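CrtC domain-containing protein (Fusarium vanettenii 77-13-4, PDB 7A0Q) probably acts as a secreted fungal hydratase that adds water to the isoflavonoid kievitone, a phytoalexin of bean, in a fold of two lipocalin-like domains. Local coordinates at residues P216-F222 against L338-S344; F166-E170 against W236-F242; Y100-V104 against S140-V145. All coordinates share one frame; numbering follows the deposited sequence.

Contact 1 of 3, residues P216-F222 against L338-S344. With NAG (2-acetamido-2-deoxy-beta-D-glucopyranose), chain C; IMD (imidazole), chain F.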
loop_
_atom_site.group_PDB
_atom_site.type_symbol
_atom_site.label_atom_id
_atom_site.label_comp_id
_atom_site.label_asym_id
_atom_site.label_seq_id
_atom_site.Cartn_x
_atom_site.Cartn_y
_atom_site.Cartn_z
ATOM N N PRO A 216 -12.041 10.760 -5.236
ATOM C CA PRO A 216 -11.419 12.083 -5.086
ATOM C C PRO A 216 -10.551 12.441 -6.284
ATOM O O PRO A 216 -10.037 11.571 -6.992
ATOM C CB PRO A 216 -10.580 11.940 -3.809
ATOM C CG PRO A 216 -11.290 10.871 -3.022
ATOM C CD PRO A 216 -11.777 9.899 -4.064
ATOM N N SER A 217 -10.388 13.748 -6.503
ATOM C CA SER A 217 -9.542 14.209 -7.600
ATOM C C SER A 217 -8.098 13.762 -7.418
ATOM O O SER A 217 -7.407 13.453 -8.396
ATOM C CB SER A 217 -9.615 15.735 -7.718
ATOM O OG SER A 217 -9.081 16.355 -6.555
ATOM N N ASN A 218 -7.621 13.733 -6.176
ATOM C CA ASN A 218 -6.254 13.333 -5.879
ATOM C C ASN A 218 -6.145 13.126 -4.380
ATOM O O ASN A 218 -6.955 13.646 -3.606
ATOM C CB ASN A 218 -5.215 14.354 -6.377
ATOM C CG ASN A 218 -5.299 15.733 -5.705
ATOM O OD1 ASN A 218 -6.279 16.470 -5.853
ATOM N ND2 ASN A 218 -4.240 16.091 -4.985
ATOM N N TRP A 219 -5.145 12.350 -3.978
ATOM C CA TRP A 219 -4.956 12.082 -2.561
ATOM C C TRP A 219 -3.495 11.791 -2.274
ATOM O O TRP A 219 -2.695 11.532 -3.178
ATOM C CB TRP A 219 -5.823 10.902 -2.082
ATOM C CG TRP A 219 -5.539 9.571 -2.761
ATOM C CD1 TRP A 219 -4.546 8.680 -2.450
ATOM C CD2 TRP A 219 -6.289 8.979 -3.829
ATOM N NE1 TRP A 219 -4.627 7.579 -3.272
ATOM C CE2 TRP A 219 -5.688 7.733 -4.122
ATOM C CE3 TRP A 219 -7.402 9.384 -4.573
ATOM C CZ2 TRP A 219 -6.169 6.891 -5.121
ATOM C CZ3 TRP A 219 -7.880 8.545 -5.568
ATOM C CH2 TRP A 219 -7.259 7.313 -5.834
ATOM N N THR A 220 -3.166 11.821 -0.989
ATOM C CA THR A 220 -1.953 11.208 -0.470
ATOM C C THR A 220 -2.367 10.175 0.565
ATOM O O THR A 220 -3.230 10.452 1.410
ATOM C CB THR A 220 -1.014 12.246 0.151
ATOM O OG1 THR A 220 -0.651 13.210 -0.849
ATOM C CG2 THR A 220 0.259 11.579 0.686
ATOM N N TRP A 221 -1.749 8.990 0.489
ATOM C CA TRP A 221 -1.945 7.924 1.465
ATOM C C TRP A 221 -0.599 7.555 2.068
ATOM O O TRP A 221 0.384 7.363 1.340
ATOM C CB TRP A 221 -2.590 6.694 0.814
ATOM C CG TRP A 221 -2.796 5.500 1.725
ATOM C CD1 TRP A 221 -3.676 5.411 2.774
ATOM C CD2 TRP A 221 -2.139 4.223 1.642
ATOM N NE1 TRP A 221 -3.597 4.155 3.356
ATOM C CE2 TRP A 221 -2.665 3.413 2.680
ATOM C CE3 TRP A 221 -1.164 3.688 0.792
ATOM C CZ2 TRP A 221 -2.246 2.096 2.888
ATOM C CZ3 TRP A 221 -0.745 2.367 0.997
ATOM C CH2 TRP A 221 -1.281 1.594 2.047
ATOM N N PHE A 222 -0.564 7.425 3.388
ATOM C CA PHE A 222 0.616 6.965 4.104
ATOM C C PHE A 222 0.363 5.607 4.744
ATOM O O PHE A 222 -0.680 5.380 5.371
ATOM C CB PHE A 222 1.028 7.941 5.204
ATOM C CG PHE A 222 1.569 9.237 4.699
ATOM C CD1 PHE A 222 2.912 9.355 4.359
ATOM C CD2 PHE A 222 0.743 10.347 4.576
ATOM C CE1 PHE A 222 3.426 10.559 3.892
ATOM C CE2 PHE A 222 1.252 11.561 4.117
ATOM C CZ PHE A 222 2.586 11.670 3.778
ATOM N N LEU A 338 5.469 3.674 3.335
ATOM C CA LEU A 338 5.247 4.040 1.944
ATOM C C LEU A 338 4.308 5.234 1.863
ATOM O O LEU A 338 3.371 5.361 2.661
ATOM C CB LEU A 338 4.678 2.853 1.149
ATOM C CG LEU A 338 4.374 3.098 -0.336
ATOM C CD1 LEU A 338 4.761 1.889 -1.179
ATOM C CD2 LEU A 338 2.890 3.463 -0.541
ATOM N N VAL A 339 4.581 6.124 0.909
ATOM C CA VAL A 339 3.666 7.199 0.551
ATOM C C VAL A 339 3.137 6.926 -0.848
ATOM O O VAL A 339 3.897 6.559 -1.756
ATOM C CB VAL A 339 4.326 8.588 0.637
ATOM C CG1 VAL A 339 5.477 8.715 -0.346
ATOM C CG2 VAL A 339 3.273 9.654 0.389
ATOM N N GLU A 340 1.824 7.052 -1.008
ATOM C CA GLU A 340 1.182 7.005 -2.312
ATOM C C GLU A 340 0.628 8.382 -2.638
ATOM O O GLU A 340 -0.070 8.983 -1.813
ATOM C CB GLU A 340 0.065 5.964 -2.330
ATOM C CG GLU A 340 -0.798 6.033 -3.564
ATOM C CD GLU A 340 -1.855 4.964 -3.565
ATOM O OE1 GLU A 340 -1.554 3.847 -4.033
ATOM O OE2 GLU A 340 -2.974 5.220 -3.081
ATOM N N ILE A 341 0.955 8.889 -3.825
ATOM C CA ILE A 341 0.402 10.144 -4.323
ATOM C C ILE A 341 -0.275 9.843 -5.644
ATOM O O ILE A 341 0.383 9.409 -6.600
ATOM C CB ILE A 341 1.467 11.234 -4.501
ATOM C CG1 ILE A 341 2.308 11.383 -3.231
ATOM C CG2 ILE A 341 0.792 12.550 -4.834
ATOM C CD1 ILE A 341 3.445 12.390 -3.372
ATOM N N VAL A 342 -1.585 10.056 -5.697
ATOM C CA VAL A 342 -2.391 9.687 -6.852
ATOM C C VAL A 342 -3.245 10.875 -7.260
ATOM O O VAL A 342 -3.833 11.543 -6.405
ATOM C CB VAL A 342 -3.292 8.465 -6.564
ATOM C CG1 VAL A 342 -4.352 8.296 -7.667
ATOM C CG2 VAL A 342 -2.448 7.201 -6.427
ATOM N N TYR A 343 -3.296 11.132 -8.565
ATOM C CA TYR A 343 -4.282 12.000 -9.193
ATOM C C TYR A 343 -5.207 11.124 -10.026
ATOM O O TYR A 343 -4.745 10.404 -10.922
ATOM C CB TYR A 343 -3.596 13.054 -10.069
ATOM C CG TYR A 343 -2.892 14.106 -9.254
ATOM C CD1 TYR A 343 -1.675 13.842 -8.628
ATOM C CD2 TYR A 343 -3.455 15.364 -9.087
ATOM C CE1 TYR A 343 -1.041 14.807 -7.851
ATOM C CE2 TYR A 343 -2.835 16.325 -8.315
ATOM C CZ TYR A 343 -1.630 16.057 -7.713
ATOM O OH TYR A 343 -1.034 17.035 -6.955
ATOM N N SER A 344 -6.504 11.157 -9.722
ATOM C CA SER A 344 -7.453 10.482 -10.597
ATOM C C SER A 344 -7.768 11.328 -11.815
ATOM O O SER A 344 -8.285 10.803 -12.805
ATOM C CB SER A 344 -8.740 10.130 -9.845
ATOM O OG SER A 344 -9.464 11.300 -9.497
HETATM C C1 NAG C . -4.178 17.407 -4.410
HETATM C C2 NAG C . -3.225 17.567 -3.239
HETATM C C3 NAG C . -3.039 19.050 -2.908
HETATM C C4 NAG C . -2.677 19.869 -4.141
HETATM C C5 NAG C . -3.600 19.567 -5.313
HETATM C C6 NAG C . -3.094 20.155 -6.609
HETATM C C7 NAG C . -3.062 15.859 -1.477
HETATM C C8 NAG C . -3.694 15.308 -0.240
HETATM N N2 NAG C . -3.712 16.867 -2.061
HETATM O O3 NAG C . -2.014 19.167 -1.927
HETATM O O4 NAG C . -2.852 21.248 -3.830
HETATM O O5 NAG C . -3.689 18.151 -5.530
HETATM O O6 NAG C . -1.794 19.663 -6.908
HETATM O O7 NAG C . -2.023 15.398 -1.940
HETATM N N1 IMD F . -3.545 3.046 -1.734
HETATM C C2 IMD F . -4.219 2.714 -0.608
HETATM N N3 IMD F . -3.954 1.413 -0.328
HETATM C C4 IMD F . -3.117 0.936 -1.264
HETATM C C5 IMD F . -2.855 1.963 -2.151
#
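Trp-219 and Glu-340 join the antiparallel strands 218-222 and 338-343 by a side-chain bond beside the backbone ones: indole NE1 gives a nearly straight bond (174°) to Glu-340 OE2 at 2.9 Å, meeting OE2 on its anti side, somewhat out of the carboxylate plane, while the oxygen lies in the plane of the indole. With CG tucked between its backbone N and carbonyl carbon (chi1 61°), Trp-219 lies over Val-342, whose CG1 comes within 3.4 Å of CZ2. Glu-340 OE2 also accepts from N1 of an imidazole, probably from the crystallisation liquor, at 2.6 Å, and this imidazole covers one face of Trp-221. The packing here is tight. The strand end is looser: Ser-217 and Ser-344 are partly exposed, though Ser-344 OG still bonds Pro-216 O at 2.6 Å. On the other face of the sheet Asn-218 CB sits over the Tyr-343 ring, 3.7 Å from its centroid, while Asn-218 ND2 carries the N-linked sugar, held further by Thr-220 OG1 and Tyr-343 OH. On that same face Phe-222, Val-339 and Ile-341 touch side chains of strand 282-291. The pairing joins the first and last strands of an eight-stranded barrel, flanked by strands 232-240 and 317-328.

Contact 2 of 3, residues F166-E170 against W236-F242. With NAG (2-acetamido-2-deoxy-beta-D-glucopyranose), chain C.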
loop_
_atom_site.group_PDB
_atom_site.type_symbol
_atom_site.label_atom_id
_atom_site.label_comp_id
_atom_site.label_asym_id
_atom_site.label_seq_id
_atom_site.Cartn_x
_atom_site.Cartn_y
_atom_site.Cartn_z
ATOM N N PHE A 166 -15.263 3.831 4.896
ATOM C CA PHE A 166 -15.327 5.277 5.120
ATOM C C PHE A 166 -15.737 5.959 3.815
ATOM O O PHE A 166 -15.780 5.339 2.748
ATOM C CB PHE A 166 -13.996 5.828 5.676
ATOM C CG PHE A 166 -12.809 5.692 4.747
ATOM C CD1 PHE A 166 -12.025 4.539 4.760
ATOM C CD2 PHE A 166 -12.436 6.739 3.899
ATOM C CE1 PHE A 166 -10.916 4.420 3.927
ATOM C CE2 PHE A 166 -11.333 6.626 3.069
ATOM C CZ PHE A 166 -10.561 5.456 3.080
ATOM N N GLN A 167 -16.073 7.249 3.919
ATOM C CA GLN A 167 -16.511 8.017 2.755
ATOM C C GLN A 167 -15.319 8.389 1.872
ATOM O O GLN A 167 -14.320 8.928 2.358
ATOM C CB GLN A 167 -17.254 9.277 3.207
ATOM C CG GLN A 167 -17.947 10.014 2.065
ATOM C CD GLN A 167 -19.329 9.468 1.788
ATOM O OE1 GLN A 167 -19.721 8.442 2.346
ATOM N NE2 GLN A 167 -20.093 10.163 0.940
ATOM N N PHE A 168 -15.426 8.104 0.569
ATOM C CA PHE A 168 -14.293 8.216 -0.360
ATOM C C PHE A 168 -14.839 8.683 -1.700
ATOM O O PHE A 168 -15.399 7.886 -2.460
ATOM C CB PHE A 168 -13.580 6.875 -0.495
ATOM C CG PHE A 168 -12.319 6.908 -1.328
ATOM C CD1 PHE A 168 -11.177 7.519 -0.859
ATOM C CD2 PHE A 168 -12.273 6.272 -2.565
ATOM C CE1 PHE A 168 -10.010 7.533 -1.599
ATOM C CE2 PHE A 168 -11.099 6.269 -3.319
ATOM C CZ PHE A 168 -9.968 6.904 -2.832
ATOM N N GLY A 169 -14.667 9.967 -1.991
ATOM C CA GLY A 169 -15.322 10.542 -3.147
ATOM C C GLY A 169 -16.791 10.765 -2.863
ATOM O O GLY A 169 -17.170 11.082 -1.730
ATOM N N GLU A 170 -17.635 10.562 -3.872
ATOM C CA GLU A 170 -19.060 10.804 -3.698
ATOM C C GLU A 170 -19.760 9.715 -2.896
ATOM O O GLU A 170 -20.893 9.930 -2.449
ATOM C CB GLU A 170 -19.733 10.966 -5.063
ATOM C CG GLU A 170 -21.009 11.785 -4.997
ATOM C CD GLU A 170 -21.715 11.902 -6.340
ATOM O OE1 GLU A 170 -21.438 11.084 -7.245
ATOM O OE2 GLU A 170 -22.554 12.814 -6.479
ATOM N N TRP A 236 -5.116 8.825 5.304
ATOM C CA TRP A 236 -5.631 9.376 4.054
ATOM C C TRP A 236 -5.792 10.889 4.153
ATOM O O TRP A 236 -6.333 11.401 5.140
ATOM C CB TRP A 236 -7.002 8.788 3.707
ATOM C CG TRP A 236 -6.998 7.358 3.229
ATOM C CD1 TRP A 236 -7.153 6.243 3.992
ATOM C CD2 TRP A 236 -6.902 6.918 1.873
ATOM N NE1 TRP A 236 -7.127 5.111 3.190
ATOM C CE2 TRP A 236 -6.975 5.504 1.883
ATOM C CE3 TRP A 236 -6.738 7.580 0.648
ATOM C CZ2 TRP A 236 -6.910 4.749 0.713
ATOM C CZ3 TRP A 236 -6.681 6.829 -0.510
ATOM C CH2 TRP A 236 -6.763 5.426 -0.471
ATOM N N ILE A 237 -5.397 11.593 3.089
ATOM C CA ILE A 237 -5.620 13.040 2.977
ATOM C C ILE A 237 -6.160 13.327 1.580
ATOM O O ILE A 237 -5.532 12.960 0.582
ATOM C CB ILE A 237 -4.335 13.847 3.229
ATOM C CG1 ILE A 237 -3.674 13.428 4.543
ATOM C CG2 ILE A 237 -4.651 15.342 3.243
ATOM C CD1 ILE A 237 -2.588 12.382 4.350
ATOM N N PHE A 238 -7.319 13.984 1.506
ATOM C CA PHE A 238 -7.890 14.396 0.221
ATOM C C PHE A 238 -9.078 15.303 0.494
ATOM O O PHE A 238 -9.630 15.316 1.592
ATOM C CB PHE A 238 -8.319 13.204 -0.656
ATOM C CG PHE A 238 -9.283 12.254 0.022
ATOM C CD1 PHE A 238 -10.649 12.505 0.013
ATOM C CD2 PHE A 238 -8.820 11.101 0.654
ATOM C CE1 PHE A 238 -11.546 11.645 0.626
ATOM C CE2 PHE A 238 -9.714 10.226 1.282
ATOM C CZ PHE A 238 -11.079 10.494 1.263
ATOM N N SER A 239 -9.477 16.049 -0.531
ATOM C CA SER A 239 -10.635 16.926 -0.412
ATOM C C SER A 239 -11.913 16.199 -0.799
ATOM O O SER A 239 -11.922 15.369 -1.714
ATOM C CB SER A 239 -10.465 18.155 -1.301
ATOM O OG SER A 239 -9.314 18.888 -0.939
ATOM N N ASP A 240 -12.998 16.531 -0.101
ATOM C CA ASP A 240 -14.327 16.043 -0.442
ATOM C C ASP A 240 -15.121 17.214 -1.005
ATOM O O ASP A 240 -15.677 18.009 -0.233
ATOM C CB ASP A 240 -15.026 15.461 0.793
ATOM C CG ASP A 240 -16.407 14.920 0.482
ATOM O OD1 ASP A 240 -16.947 15.201 -0.612
ATOM O OD2 ASP A 240 -16.969 14.199 1.332
ATOM N N PRO A 241 -15.220 17.360 -2.330
ATOM C CA PRO A 241 -15.980 18.484 -2.899
ATOM C C PRO A 241 -17.479 18.261 -2.909
ATOM O O PRO A 241 -18.228 19.189 -3.240
ATOM C CB PRO A 241 -15.437 18.577 -4.327
ATOM C CG PRO A 241 -15.109 17.153 -4.665
ATOM C CD PRO A 241 -14.601 16.528 -3.376
ATOM N N PHE A 242 -17.936 17.063 -2.561
ATOM C CA PHE A 242 -19.364 16.792 -2.514
ATOM C C PHE A 242 -19.956 17.261 -1.191
ATOM O O PHE A 242 -20.990 17.939 -1.170
ATOM C CB PHE A 242 -19.601 15.297 -2.749
ATOM C CG PHE A 242 -18.862 14.763 -3.955
ATOM C CD1 PHE A 242 -19.386 14.913 -5.237
ATOM C CD2 PHE A 242 -17.623 14.153 -3.812
ATOM C CE1 PHE A 242 -18.695 14.435 -6.351
ATOM C CE2 PHE A 242 -16.931 13.681 -4.922
ATOM C CZ PHE A 242 -17.471 13.828 -6.189
HETATM C C1 NAG C . -4.178 17.407 -4.410
HETATM C C2 NAG C . -3.225 17.567 -3.239
HETATM C C3 NAG C . -3.039 19.050 -2.908
HETATM C C4 NAG C . -2.677 19.869 -4.141
HETATM C C5 NAG C . -3.600 19.567 -5.313
HETATM C C6 NAG C . -3.094 20.155 -6.609
HETATM C C7 NAG C . -3.062 15.859 -1.477
HETATM C C8 NAG C . -3.694 15.308 -0.240
HETATM N N2 NAG C . -3.712 16.867 -2.061
HETATM O O3 NAG C . -2.014 19.167 -1.927
HETATM O O4 NAG C . -2.852 21.248 -3.830
HETATM O O5 NAG C . -3.689 18.151 -5.530
HETATM O O6 NAG C . -1.794 19.663 -6.908
HETATM O O7 NAG C . -2.023 15.398 -1.940
HETATM O O HOH W 1 -18.878 12.607 -0.110
#
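Strand 166-168, bearing Phe-166 and Phe-168, passes strand 236-240, bearing Trp-236 and Phe-238, at 71° with the axes 9.0 Å apart, and no direct hydrogen bond links the two segments. Side chains fill the gap instead. Phe-168 enters between two rings of the other strand: it turns an edge toward the face of Phe-238, the planes nearly perpendicular at 88° and the centroids 5.3 Å apart, and another part of its rim toward the six-membered ring of Trp-236, with CE1 3.6 Å from CZ3. Its CG is trans to the backbone N (chi1 -175°), which brings the ring back to the contact although the CB bond starts away from it. Phe-166 comes from the other end of the indole; its CZ stands over one face, 3.5 Å from Trp-236 NE1. That N-H is used by Glu-175, so the indole is held by a polar bond as well as by the rings around it. Further along, one water joins three groups: it accepts from Gln-167 NE2 and donates to Gly-169 O and to Asp-240 OD2, 2.9 Å from the water. The other carboxylate oxygen, OD1, takes the backbone N of Phe-242 in an Asx turn that bends the chain after the strand. At the more exposed end Phe-242 is sandwiched: Glu-170 CB lies 3.7 Å from the ring centroid, almost on its normal, and Pro-241 CG packs on the opposite face. Trp-219 also touches both Phe-168 and Trp-236. Together Phe-166, Phe-168, Trp-236 and Phe-238 form an aromatic cluster at the interface of the two lipocalin-like domains of a CrtC-type protein, one strand coming from each.

Contact 3 of 3, residues Y100-V104 against S140-V145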
loop_
_atom_site.group_PDB
_atom_site.type_symbol
_atom_site.label_atom_id
_atom_site.label_comp_id
_atom_site.label_asym_id
_atom_site.label_seq_id
_atom_site.Cartn_x
_atom_site.Cartn_y
_atom_site.Cartn_z
ATOM N N TYR A 100 15.889 1.640 -9.345
ATOM C CA TYR A 100 14.434 1.566 -9.337
ATOM C C TYR A 100 13.933 1.208 -10.727
ATOM O O TYR A 100 14.392 1.778 -11.720
ATOM C CB TYR A 100 13.851 2.905 -8.873
ATOM C CG TYR A 100 12.346 3.056 -8.983
ATOM C CD1 TYR A 100 11.497 2.499 -8.033
ATOM C CD2 TYR A 100 11.776 3.801 -10.016
ATOM C CE1 TYR A 100 10.121 2.663 -8.117
ATOM C CE2 TYR A 100 10.396 3.970 -10.110
ATOM C CZ TYR A 100 9.574 3.394 -9.161
ATOM O OH TYR A 100 8.204 3.549 -9.249
ATOM N N HIS A 101 13.000 0.259 -10.793
ATOM C CA HIS A 101 12.370 -0.136 -12.044
ATOM C C HIS A 101 10.870 -0.228 -11.835
ATOM O O HIS A 101 10.415 -0.651 -10.769
ATOM C CB HIS A 101 12.910 -1.474 -12.536
ATOM C CG HIS A 101 14.375 -1.442 -12.839
ATOM N ND1 HIS A 101 14.876 -0.960 -14.029
ATOM C CD2 HIS A 101 15.447 -1.793 -12.092
ATOM C CE1 HIS A 101 16.194 -1.034 -14.009
ATOM N NE2 HIS A 101 16.566 -1.533 -12.845
ATOM N N GLN A 102 10.106 0.161 -12.855
ATOM C CA GLN A 102 8.654 0.146 -12.761
ATOM C C GLN A 102 8.050 -0.060 -14.140
ATOM O O GLN A 102 8.675 0.223 -15.165
ATOM C CB GLN A 102 8.108 1.446 -12.155
ATOM C CG GLN A 102 8.558 2.736 -12.854
ATOM C CD GLN A 102 7.786 3.052 -14.127
ATOM O OE1 GLN A 102 6.584 2.806 -14.224
ATOM N NE2 GLN A 102 8.487 3.602 -15.116
ATOM N N TYR A 103 6.804 -0.524 -14.147
ATOM C CA TYR A 103 6.016 -0.544 -15.371
ATOM C C TYR A 103 4.537 -0.562 -15.021
ATOM O O TYR A 103 4.146 -0.891 -13.896
ATOM C CB TYR A 103 6.364 -1.749 -16.255
ATOM C CG TYR A 103 5.812 -3.065 -15.746
ATOM C CD1 TYR A 103 6.502 -3.797 -14.788
ATOM C CD2 TYR A 103 4.613 -3.570 -16.220
ATOM C CE1 TYR A 103 6.013 -4.998 -14.322
ATOM C CE2 TYR A 103 4.113 -4.782 -15.761
ATOM C CZ TYR A 103 4.820 -5.487 -14.810
ATOM O OH TYR A 103 4.338 -6.689 -14.340
ATOM N N VAL A 104 3.728 -0.197 -16.013
ATOM C CA VAL A 104 2.272 -0.279 -15.970
ATOM C C VAL A 104 1.842 -0.980 -17.247
ATOM O O VAL A 104 2.259 -0.580 -18.342
ATOM C CB VAL A 104 1.610 1.113 -15.885
ATOM C CG1 VAL A 104 0.087 0.980 -15.781
ATOM C CG2 VAL A 104 2.177 1.954 -14.741
ATOM N N SER A 140 5.301 -11.031 -11.135
ATOM C CA SER A 140 5.581 -10.180 -12.279
ATOM C C SER A 140 6.629 -10.872 -13.135
ATOM O O SER A 140 7.582 -11.461 -12.605
ATOM C CB SER A 140 6.075 -8.794 -11.830
ATOM O OG SER A 140 6.377 -7.971 -12.947
ATOM N N ASN A 141 6.436 -10.804 -14.466
ATOM C CA ASN A 141 7.343 -11.411 -15.447
ATOM C C ASN A 141 7.502 -10.405 -16.578
ATOM O O ASN A 141 7.050 -10.608 -17.707
ATOM C CB ASN A 141 6.817 -12.749 -15.947
ATOM C CG ASN A 141 6.789 -13.786 -14.860
ATOM O OD1 ASN A 141 7.831 -14.317 -14.467
ATOM N ND2 ASN A 141 5.602 -14.075 -14.349
ATOM N N HIS A 142 8.124 -9.289 -16.231
ATOM C CA HIS A 142 8.363 -8.163 -17.110
ATOM C C HIS A 142 9.855 -7.888 -17.091
ATOM O O HIS A 142 10.518 -8.093 -16.071
ATOM C CB HIS A 142 7.573 -6.946 -16.623
ATOM C CG HIS A 142 7.484 -5.826 -17.609
ATOM N ND1 HIS A 142 6.430 -5.691 -18.487
ATOM C CD2 HIS A 142 8.291 -4.759 -17.822
ATOM C CE1 HIS A 142 6.605 -4.603 -19.217
ATOM N NE2 HIS A 142 7.727 -4.020 -18.834
ATOM N N ASP A 143 10.393 -7.466 -18.228
ATOM C CA ASP A 143 11.812 -7.150 -18.263
ATOM C C ASP A 143 12.123 -6.080 -17.224
ATOM O O ASP A 143 11.434 -5.059 -17.137
ATOM C CB ASP A 143 12.223 -6.697 -19.664
ATOM C CG ASP A 143 12.393 -7.864 -20.622
ATOM O OD1 ASP A 143 12.736 -8.975 -20.158
ATOM O OD2 ASP A 143 12.182 -7.668 -21.836
ATOM N N ASN A 144 13.129 -6.357 -16.394
ATOM C CA ASN A 144 13.612 -5.526 -15.297
ATOM C C ASN A 144 12.626 -5.396 -14.138
ATOM O O ASN A 144 12.939 -4.697 -13.173
ATOM C CB ASN A 144 14.027 -4.122 -15.761
ATOM C CG ASN A 144 15.115 -4.160 -16.817
ATOM O OD1 ASN A 144 16.302 -4.131 -16.497
ATOM N ND2 ASN A 144 14.714 -4.228 -18.079
ATOM N N VAL A 145 11.457 -6.042 -14.191
ATOM C CA VAL A 145 10.590 -6.168 -13.015
ATOM C C VAL A 145 10.039 -7.590 -12.972
ATOM O O VAL A 145 8.955 -7.875 -13.491
ATOM C CB VAL A 145 9.449 -5.131 -13.018
ATOM C CG1 VAL A 145 8.600 -5.270 -11.747
ATOM C CG2 VAL A 145 9.993 -3.731 -13.113
#
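Tyr-103, the residue most deeply engaged, lays its ring on His-142, the first residue of a type II beta turn (His-142 to Val-145) that joins strands 136-142 and 145-152 of the N-terminal lipocalin domain. The two rings form a face-to-face stack, planes 4° apart and centroids 3.8 Å apart, and the side chains run past each other in opposite directions. His-142 CB also sits over the tyrosine ring, 3.4 Å from CE1. A chi1 of 75° sets the Tyr-103 ring across to the turn, where its rim meets Val-145, whose CG1 lies in the ring plane, 3.7 Å from CE1. The second methyl of Val-145, CG2, rests against His-101 CB. His-101 forms the more open flank: Asn-144 CB covers one face of its imidazole, while Asn-144 O comes within 3.3 Å of His-101 CB, and His-101 NE2 is hydrogen-bonded to Glu-99. Strand 86-94 pairs antiparallel with strand 100-107 alongside. Two hydrogen bonds in series finish the contact: Tyr-103 OH donates to Ser-140 OG at 2.8 Å, and Ser-140 OG donates in turn to Val-145 O at 2.6 Å, from the opposite face of that carbonyl to His-142 N.

How the contacts relate
Contacts 1 and 2 are neighbours, centres 11 Å apart, and share the adjacent barrel strands 218-225 and 232-240. Thr-220 O and Ile-237 N lie 3.0 Å apart, a probable hydrogen bond, and Trp-221 CD1 packs 3.4 Å from Trp-236 CE2. Contact 1 closes the C-terminal barrel; contact 2 docks that barrel on the N-terminal domain. Both touch the same sugar, and the imidazole of contact 1 is about 4 Å from the side chain of Trp-236 and is also hydrogen-bonded to Asp-206, so it may mark a pocket between the domains. Contact 3 stands apart, its centre 22 Å from that of contact 1 and 32 Å from that of contact 2; the side chain of Tyr-103 is about 11 Å from the magnesium ion.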